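Local structure of phospholipase C-beta (PLC-beta) (Sepia officinalis, 3QR0) at residues 70-75 and 400-405; 341-346 and 350-355; 357-360 and 366-369. The protein is a phospholipase C of the beta class, a calcium-binding multidomain protein that combines PH, EF-hand, TIM-barrel and C2 modules in a single chain. One frame throughout, in Å; residues are numbered along the deposited sequence.

Interaction 1: residues 70-75 and 400-405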
loop_
_atom_site.group_PDB
_atom_site.type_symbol
_atom_site.label_atom_id
_atom_site.label_comp_id
_atom_site.label_asym_id
_atom_site.label_seq_id
_atom_site.Cartn_x
_atom_site.Cartn_y
_atom_site.Cartn_z
ATOM N N VAL A 70 -0.098 11.420 6.657
ATOM C CA VAL A 70 -0.753 11.268 7.953
ATOM C C VAL A 70 -1.140 9.800 8.123
ATOM O O VAL A 70 -1.704 9.185 7.211
ATOM C CB VAL A 70 -1.978 12.196 8.104
ATOM C CG1 VAL A 70 -2.859 11.745 9.265
ATOM C CG2 VAL A 70 -1.511 13.643 8.300
ATOM N N ARG A 71 -0.796 9.243 9.280
ATOM C CA ARG A 71 -0.973 7.815 9.552
ATOM C C ARG A 71 -2.151 7.544 10.464
ATOM O O ARG A 71 -2.880 6.568 10.289
ATOM C CB ARG A 71 0.304 7.250 10.181
ATOM C CG ARG A 71 1.526 7.349 9.279
ATOM C CD ARG A 71 1.397 6.461 8.067
ATOM N NE ARG A 71 2.436 6.709 7.072
ATOM C CZ ARG A 71 2.632 5.969 5.984
ATOM N NH1 ARG A 71 1.873 4.909 5.735
ATOM N NH2 ARG A 71 3.605 6.285 5.143
ATOM N N ASP A 72 -2.335 8.403 11.453
ATOM C CA ASP A 72 -3.465 8.276 12.340
ATOM C C ASP A 72 -3.759 9.611 12.999
ATOM O O ASP A 72 -2.890 10.481 13.084
ATOM C CB ASP A 72 -3.183 7.212 13.407
ATOM C CG ASP A 72 -4.450 6.537 13.924
ATOM O OD1 ASP A 72 -5.576 6.934 13.539
ATOM O OD2 ASP A 72 -4.315 5.595 14.732
ATOM N N ILE A 73 -5.005 9.761 13.428
ATOM C CA ILE A 73 -5.417 10.854 14.279
ATOM C C ILE A 73 -6.348 10.244 15.312
ATOM O O ILE A 73 -7.254 9.476 14.968
ATOM C CB ILE A 73 -6.071 12.019 13.489
ATOM C CG1 ILE A 73 -6.572 13.103 14.446
ATOM C CG2 ILE A 73 -7.180 11.516 12.573
ATOM C CD1 ILE A 73 -6.923 14.411 13.760
ATOM N N ARG A 74 -6.085 10.554 16.580
ATOM C CA ARG A 74 -6.783 9.936 17.707
ATOM C C ARG A 74 -7.286 11.001 18.656
ATOM O O ARG A 74 -6.693 12.071 18.761
ATOM C CB ARG A 74 -5.833 9.020 18.474
ATOM C CG ARG A 74 -5.294 7.885 17.659
ATOM C CD ARG A 74 -4.019 7.309 18.229
ATOM N NE ARG A 74 -3.360 6.503 17.210
ATOM C CZ ARG A 74 -2.130 6.006 17.302
ATOM N NH1 ARG A 74 -1.396 6.191 18.394
ATOM N NH2 ARG A 74 -1.645 5.304 16.287
ATOM N N CYS A 75 -8.372 10.703 19.357
ATOM C CA CYS A 75 -8.920 11.632 20.332
ATOM C C CYS A 75 -9.380 10.906 21.584
ATOM O O CYS A 75 -9.421 9.677 21.623
ATOM C CB CYS A 75 -10.076 12.428 19.725
ATOM S SG CYS A 75 -11.541 11.439 19.312
ATOM N N ILE A 400 -4.057 -3.262 19.556
ATOM C CA ILE A 400 -4.744 -4.018 18.513
ATOM C C ILE A 400 -6.246 -3.708 18.514
ATOM O O ILE A 400 -6.842 -3.473 17.458
ATOM C CB ILE A 400 -4.506 -5.546 18.662
ATOM C CG1 ILE A 400 -3.038 -5.886 18.366
ATOM C CG2 ILE A 400 -5.413 -6.327 17.714
ATOM C CD1 ILE A 400 -2.615 -7.284 18.769
ATOM N N ALA A 401 -6.845 -3.686 19.703
ATOM C CA ALA A 401 -8.275 -3.418 19.839
ATOM C C ALA A 401 -8.645 -2.034 19.292
ATOM O O ALA A 401 -9.703 -1.869 18.691
ATOM C CB ALA A 401 -8.711 -3.562 21.302
ATOM N N GLU A 402 -7.766 -1.052 19.483
ATOM C CA GLU A 402 -7.983 0.294 18.951
ATOM C C GLU A 402 -7.978 0.348 17.417
ATOM O O GLU A 402 -8.861 0.956 16.808
ATOM C CB GLU A 402 -6.916 1.261 19.494
ATOM C CG GLU A 402 -7.067 2.697 19.001
ATOM C CD GLU A 402 -5.877 3.584 19.314
ATOM O OE1 GLU A 402 -5.042 3.228 20.179
ATOM O OE2 GLU A 402 -5.792 4.662 18.685
ATOM N N SER A 403 -6.982 -0.274 16.797
ATOM C CA SER A 403 -6.678 -0.031 15.384
ATOM C C SER A 403 -7.171 -1.118 14.428
ATOM O O SER A 403 -7.190 -0.909 13.218
ATOM C CB SER A 403 -5.169 0.153 15.218
ATOM O OG SER A 403 -4.702 1.203 16.052
ATOM N N ALA A 404 -7.588 -2.260 14.972
ATOM C CA ALA A 404 -7.891 -3.455 14.173
ATOM C C ALA A 404 -8.804 -3.212 12.975
ATOM O O ALA A 404 -8.564 -3.749 11.898
ATOM C CB ALA A 404 -8.493 -4.539 15.064
ATOM N N PHE A 405 -9.848 -2.409 13.166
ATOM C CA PHE A 405 -10.852 -2.219 12.133
ATOM C C PHE A 405 -11.055 -0.769 11.694
ATOM O O PHE A 405 -12.121 -0.418 11.186
ATOM C CB PHE A 405 -12.165 -2.870 12.585
ATOM C CG PHE A 405 -11.994 -4.305 12.995
ATOM C CD1 PHE A 405 -11.694 -5.274 12.045
ATOM C CD2 PHE A 405 -12.064 -4.680 14.329
ATOM C CE1 PHE A 405 -11.502 -6.600 12.414
ATOM C CE2 PHE A 405 -11.876 -6.002 14.706
ATOM C CZ PHE A 405 -11.597 -6.965 13.750
HETATM O O HOH W 1 -5.603 3.736 16.013
#
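Arg74 places CG anti to its own carbonyl carbon (chi1 -61°) and stays extended out to NE, and Glu402, with CG anti to the backbone N (chi1 -180°), reaches out at full length to meet it. The result is a salt-bridge network between edge strand 70-75 of the PH domain and helix 393-403 of the X half of the TIM barrel. Long charged side chains suit this place because the two backbones do not touch. Glu402 OE2 rests 3.2 Å from Arg74 CD and 3.4 Å from Arg74 NE. Because it lies well out of the guanidinium plane, no N-H points at it and the attraction is one of charge alone; the carboxylate plane stands 85° to the guanidinium. The directed bonds of Arg74 go instead to Asp72 on its own strand: NE at 2.8 Å and NH2 at 3.1 Å both grip OD2 side-on, in the guanidinium plane, which fixes the rotation of the group. Further partners balance the charges: Glu354 takes Arg74 NH2, Arg357 takes Glu402 OE1, and Lys406 pairs with Asp72 OD1. Just upstream, Arg71 and Asp72 both face Cys109 of strand 105-110 in a classic beta bulge. Asp72 OD2 and Glu402 OE2 come within 4.3 Å, a closeness of like charges that a bridging water probably eases. Ser403, whose side chain leaves the helix toward the strand and is short enough to leave room for a water, supplies the third arm: that water accepts from Ser403 OG at 2.7 Å and donates to Asp72 OD2 at 2.6 Å and to Glu402 OE2 at 2.8 Å.

Interaction 2: residues 341-346 and 350-355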
loop_
_atom_site.group_PDB
_atom_site.type_symbol
_atom_site.label_atom_id
_atom_site.label_comp_id
_atom_site.label_asym_id
_atom_site.label_seq_id
_atom_site.Cartn_x
_atom_site.Cartn_y
_atom_site.Cartn_z
ATOM N N TYR A 341 5.906 -7.077 16.506
ATOM C CA TYR A 341 6.441 -6.248 17.588
ATOM C C TYR A 341 7.808 -5.606 17.304
ATOM O O TYR A 341 8.145 -4.598 17.919
ATOM C CB TYR A 341 6.504 -7.055 18.908
ATOM C CG TYR A 341 7.329 -8.322 18.818
ATOM C CD1 TYR A 341 8.677 -8.319 19.167
ATOM C CD2 TYR A 341 6.764 -9.520 18.385
ATOM C CE1 TYR A 341 9.443 -9.469 19.082
ATOM C CE2 TYR A 341 7.520 -10.670 18.288
ATOM C CZ TYR A 341 8.864 -10.641 18.643
ATOM O OH TYR A 341 9.625 -11.777 18.552
ATOM N N LEU A 342 8.586 -6.175 16.382
ATOM C CA LEU A 342 9.933 -5.673 16.091
ATOM C C LEU A 342 9.925 -4.519 15.086
ATOM O O LEU A 342 9.289 -4.602 14.030
ATOM C CB LEU A 342 10.828 -6.807 15.574
ATOM C CG LEU A 342 11.096 -7.929 16.577
ATOM C CD1 LEU A 342 11.870 -9.070 15.924
ATOM C CD2 LEU A 342 11.832 -7.408 17.817
ATOM N N THR A 343 10.639 -3.445 15.414
ATOM C CA THR A 343 10.713 -2.288 14.527
ATOM C C THR A 343 12.035 -2.195 13.768
ATOM O O THR A 343 12.209 -1.286 12.960
ATOM C CB THR A 343 10.471 -0.983 15.291
ATOM O OG1 THR A 343 11.477 -0.820 16.299
ATOM C CG2 THR A 343 9.078 -1.005 15.924
ATOM N N GLY A 344 12.950 -3.133 14.019
ATOM C CA GLY A 344 14.220 -3.189 13.292
ATOM C C GLY A 344 14.827 -4.582 13.215
ATOM O O GLY A 344 14.190 -5.521 12.733
ATOM N N HIS A 345 16.060 -4.697 13.705
ATOM C CA HIS A 345 16.855 -5.925 13.654
ATOM C C HIS A 345 16.244 -6.986 14.570
ATOM O O HIS A 345 15.719 -6.659 15.640
ATOM C CB HIS A 345 18.278 -5.592 14.105
ATOM C CG HIS A 345 19.314 -6.606 13.729
ATOM N ND1 HIS A 345 19.647 -7.669 14.542
ATOM C CD2 HIS A 345 20.148 -6.674 12.663
ATOM C CE1 HIS A 345 20.618 -8.366 13.976
ATOM N NE2 HIS A 345 20.939 -7.784 12.834
ATOM N N GLN A 346 16.313 -8.247 14.148
ATOM C CA GLN A 346 15.708 -9.359 14.895
ATOM C C GLN A 346 16.387 -9.660 16.236
ATOM O O GLN A 346 15.759 -10.235 17.130
ATOM C CB GLN A 346 15.711 -10.643 14.056
ATOM C CG GLN A 346 14.879 -10.592 12.779
ATOM C CD GLN A 346 13.389 -10.540 13.044
ATOM O OE1 GLN A 346 12.833 -11.424 13.691
ATOM N NE2 GLN A 346 12.734 -9.504 12.540
ATOM N N LYS A 350 14.441 -2.883 18.692
ATOM C CA LYS A 350 13.440 -2.574 19.706
ATOM C C LYS A 350 12.145 -3.320 19.432
ATOM O O LYS A 350 11.806 -3.590 18.270
ATOM C CB LYS A 350 13.143 -1.075 19.731
ATOM C CG LYS A 350 14.278 -0.224 20.281
ATOM C CD LYS A 350 13.822 1.220 20.493
ATOM C CE LYS A 350 14.894 2.054 21.175
ATOM N NZ LYS A 350 14.559 3.512 21.139
ATOM N N SER A 351 11.436 -3.656 20.510
ATOM C CA SER A 351 10.036 -4.056 20.436
ATOM C C SER A 351 9.167 -2.817 20.660
ATOM O O SER A 351 9.602 -1.859 21.298
ATOM C CB SER A 351 9.714 -5.124 21.478
ATOM O OG SER A 351 10.391 -6.328 21.187
ATOM N N SER A 352 7.946 -2.842 20.135
ATOM C CA SER A 352 7.072 -1.663 20.152
ATOM C C SER A 352 5.601 -2.042 20.301
ATOM O O SER A 352 5.176 -3.106 19.845
ATOM C CB SER A 352 7.274 -0.874 18.849
ATOM O OG SER A 352 6.318 0.164 18.677
ATOM N N VAL A 353 4.827 -1.162 20.935
ATOM C CA VAL A 353 3.374 -1.277 20.931
ATOM C C VAL A 353 2.785 -0.546 19.726
ATOM O O VAL A 353 1.908 -1.074 19.036
ATOM C CB VAL A 353 2.747 -0.705 22.213
ATOM C CG1 VAL A 353 1.224 -0.843 22.161
ATOM C CG2 VAL A 353 3.320 -1.401 23.447
ATOM N N GLU A 354 3.266 0.668 19.475
ATOM C CA GLU A 354 2.747 1.497 18.377
ATOM C C GLU A 354 2.836 0.831 17.001
ATOM O O GLU A 354 1.976 1.059 16.146
ATOM C CB GLU A 354 3.465 2.854 18.355
ATOM C CG GLU A 354 3.002 3.830 17.261
ATOM C CD GLU A 354 1.524 4.207 17.348
ATOM O OE1 GLU A 354 0.989 4.373 18.467
ATOM O OE2 GLU A 354 0.899 4.356 16.276
ATOM N N ILE A 355 3.865 0.005 16.787
ATOM C CA ILE A 355 3.997 -0.727 15.521
ATOM C C ILE A 355 2.756 -1.575 15.207
ATOM O O ILE A 355 2.401 -1.734 14.041
ATOM C CB ILE A 355 5.298 -1.598 15.489
ATOM C CG1 ILE A 355 5.563 -2.163 14.084
ATOM C CG2 ILE A 355 5.225 -2.728 16.508
ATOM C CD1 ILE A 355 5.677 -1.116 12.991
HETATM O O HOH W 2 14.516 -1.344 16.400
HETATM O O HOH W 3 13.603 -4.796 16.213
#
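Thr343 and Ser352 meet at the tight end of this contact, where the methyl CG2 of Thr343 presses against Ser352 CB at 3.4 Å, closer than carbon atoms usually pack. The methyl is brought there by lying anti to the Thr343 carbonyl carbon, and it also slides alongside Ile355, 3.9 Å from its CB; a branched residue suits the spot because its other arm, OG1, is left for polar partners. The backbones join in a single beta bridge between Leu342 and Ser351. Thr343 N donates to Lys350 O at 3.1 Å in a nearly straight bond (168°), whereas Ser352 N reaches Tyr341 O only in a weak, bent one. On the buried side Ser351 OG sits at the edge of the Tyr341 ring, 3.3 Å from CD1; its hydrogen bond goes to Thr389 O, and the Tyr341 hydroxyl bonds Asp370 of the calcium site. The packing relaxes toward Lys350, whose aliphatic CB is near Thr343 OG1 while the exposed, extended chain leads its amine away from the loop. Water takes over here. One molecule joins Lys350 N to Thr343 OG1; another accepts from Gly344 N at 2.8 Å and donates to both His345 O and Lys350 O. Ser352, with a short side chain that can fold back, caps the helix that follows: its OG accepts from Ile355 N at 3.1 Å and also bonds a glycerol, probably from the crystallisation liquor. Such a hairpin-like loop, bridged to itself and capped into helix 354-361, is a beta-alpha loop of a TIM barrel, set here beside the calcium site.

Interaction 3: residues 357-360 and 366-369. With CA (calcium ion), chain B.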
loop_
_atom_site.group_PDB
_atom_site.type_symbol
_atom_site.label_atom_id
_atom_site.label_comp_id
_atom_site.label_asym_id
_atom_site.label_seq_id
_atom_site.Cartn_x
_atom_site.Cartn_y
_atom_site.Cartn_z
ATOM N N ARG A 357 -0.393 -0.767 15.903
ATOM C CA ARG A 357 -1.357 0.164 15.340
ATOM C C ARG A 357 -0.966 0.457 13.892
ATOM O O ARG A 357 -1.799 0.390 12.999
ATOM C CB ARG A 357 -1.414 1.462 16.156
ATOM C CG ARG A 357 -1.819 1.277 17.602
ATOM C CD ARG A 357 -2.084 2.604 18.305
ATOM N NE ARG A 357 -2.326 2.400 19.733
ATOM C CZ ARG A 357 -1.397 2.405 20.695
ATOM N NH1 ARG A 357 -0.116 2.636 20.432
ATOM N NH2 ARG A 357 -1.762 2.191 21.950
ATOM N N GLN A 358 0.315 0.743 13.651
ATOM C CA GLN A 358 0.757 1.113 12.303
ATOM C C GLN A 358 0.563 -0.008 11.289
ATOM O O GLN A 358 0.151 0.248 10.156
ATOM C CB GLN A 358 2.217 1.584 12.296
ATOM C CG GLN A 358 2.445 2.900 13.025
ATOM C CD GLN A 358 1.601 4.036 12.483
ATOM O OE1 GLN A 358 1.477 4.208 11.269
ATOM N NE2 GLN A 358 1.019 4.826 13.384
ATOM N N VAL A 359 0.858 -1.243 11.687
ATOM C CA VAL A 359 0.694 -2.388 10.785
ATOM C C VAL A 359 -0.780 -2.616 10.433
ATOM O O VAL A 359 -1.119 -2.853 9.263
ATOM C CB VAL A 359 1.354 -3.662 11.370
ATOM C CG1 VAL A 359 0.954 -4.901 10.584
ATOM C CG2 VAL A 359 2.874 -3.495 11.373
ATOM N N LEU A 360 -1.660 -2.498 11.429
ATOM C CA LEU A 360 -3.101 -2.645 11.203
ATOM C C LEU A 360 -3.660 -1.531 10.311
ATOM O O LEU A 360 -4.616 -1.743 9.563
ATOM C CB LEU A 360 -3.854 -2.700 12.539
ATOM C CG LEU A 360 -3.707 -4.025 13.299
ATOM C CD1 LEU A 360 -4.103 -3.874 14.757
ATOM C CD2 LEU A 360 -4.529 -5.124 12.625
ATOM N N CYS A 366 -3.126 -10.088 9.624
ATOM C CA CYS A 366 -2.567 -11.177 10.415
ATOM C C CYS A 366 -1.277 -10.713 11.072
ATOM O O CYS A 366 -0.345 -10.275 10.391
ATOM C CB CYS A 366 -2.321 -12.414 9.552
ATOM S SG CYS A 366 -1.697 -13.868 10.478
ATOM N N LEU A 367 -1.246 -10.809 12.396
ATOM C CA LEU A 367 -0.161 -10.280 13.209
ATOM C C LEU A 367 0.432 -11.388 14.049
ATOM O O LEU A 367 -0.205 -12.429 14.259
ATOM C CB LEU A 367 -0.683 -9.196 14.153
ATOM C CG LEU A 367 -1.673 -8.176 13.601
ATOM C CD1 LEU A 367 -2.208 -7.316 14.743
ATOM C CD2 LEU A 367 -1.039 -7.318 12.523
ATOM N N GLU A 368 1.640 -11.157 14.552
ATOM C CA GLU A 368 2.296 -12.116 15.419
ATOM C C GLU A 368 2.627 -11.509 16.780
ATOM O O GLU A 368 3.095 -10.371 16.870
ATOM C CB GLU A 368 3.563 -12.636 14.757
ATOM C CG GLU A 368 4.242 -13.766 15.524
ATOM C CD GLU A 368 5.331 -14.436 14.723
ATOM O OE1 GLU A 368 5.611 -13.966 13.601
ATOM O OE2 GLU A 368 5.920 -15.424 15.212
ATOM N N LEU A 369 2.370 -12.285 17.826
ATOM C CA LEU A 369 2.664 -11.906 19.199
ATOM C C LEU A 369 3.471 -13.043 19.824
ATOM O O LEU A 369 2.950 -14.150 20.005
ATOM C CB LEU A 369 1.369 -11.678 19.993
ATOM C CG LEU A 369 0.434 -10.506 19.633
ATOM C CD1 LEU A 369 -0.257 -10.682 18.277
ATOM C CD2 LEU A 369 -0.625 -10.320 20.719
HETATM CA CA CA B . 7.968 -15.279 16.396
HETATM O O HOH W 4 10.391 -15.686 16.486
HETATM O O HOH W 5 8.843 -16.108 14.279
#
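Glu368 OE2 binds the calcium ion at 2.4 Å, while its neighbour Leu367, on the other face of the same strand, packs against Val359 and Leu360 of the helix. Calcium favours oxygen ligands, and a glutamate with CG anti to the backbone N (chi1 -174°) and an extended chain carries its carboxylate well clear of the strand. Two waters also bind the ion, one at 2.4 Å and the other at 2.5 Å, and Asn339, Asp370 and Glu417 complete the site. Only one carboxylate oxygen of Glu368 is spent on the metal: OE1 stays 3.9 Å from the calcium and is engaged in a salt bridge with Arg570, which should steady the carboxylate's orientation. The apolar face divides its work between the two methyls of Leu367. CD2 meets Val359 CG1 at 3.7 Å, the two side chains running antiparallel alongside one another. CD1 lies 3.8 Å from Leu360 CD2, and there the two leucines stand nearly perpendicular, CD1 also nearing Leu360 CG. A forked leucine suits this place because it can touch two successive helix residues at once, and the short, branched valine probably allows the close approach here, where the CA atoms of Val359 and Leu367 are 8.3 Å apart. No hydrogen bond joins the two segments; their contact is wholly apolar and buried. Strand 366-372 thus has metal on one side and helix 354-361 on the other, with Leu367 also resting on Ile400 of helix 393-403 and Leu414 of the parallel strand 412-418, and Leu360 on Val412 of that strand.

Interaction 1 spans the other two along the chain: its PH-domain strand comes first and its helix 393-403 last, with interaction 2 and then interaction 3 in series between them. Centre to centre, interactions 2 and 3 are about 11 Å apart and share helix 354-361; interaction 1 lies about 12 Å from interaction 3 and about 17 Å from interaction 2. The same helix ties all three together, since its residues also take part in the salt-bridge network of interaction 1. A continuous path of contacts therefore runs from the PH domain through this helix of the X half to the strand that carries Glu368, joining the domain interface to the surroundings of the calcium site.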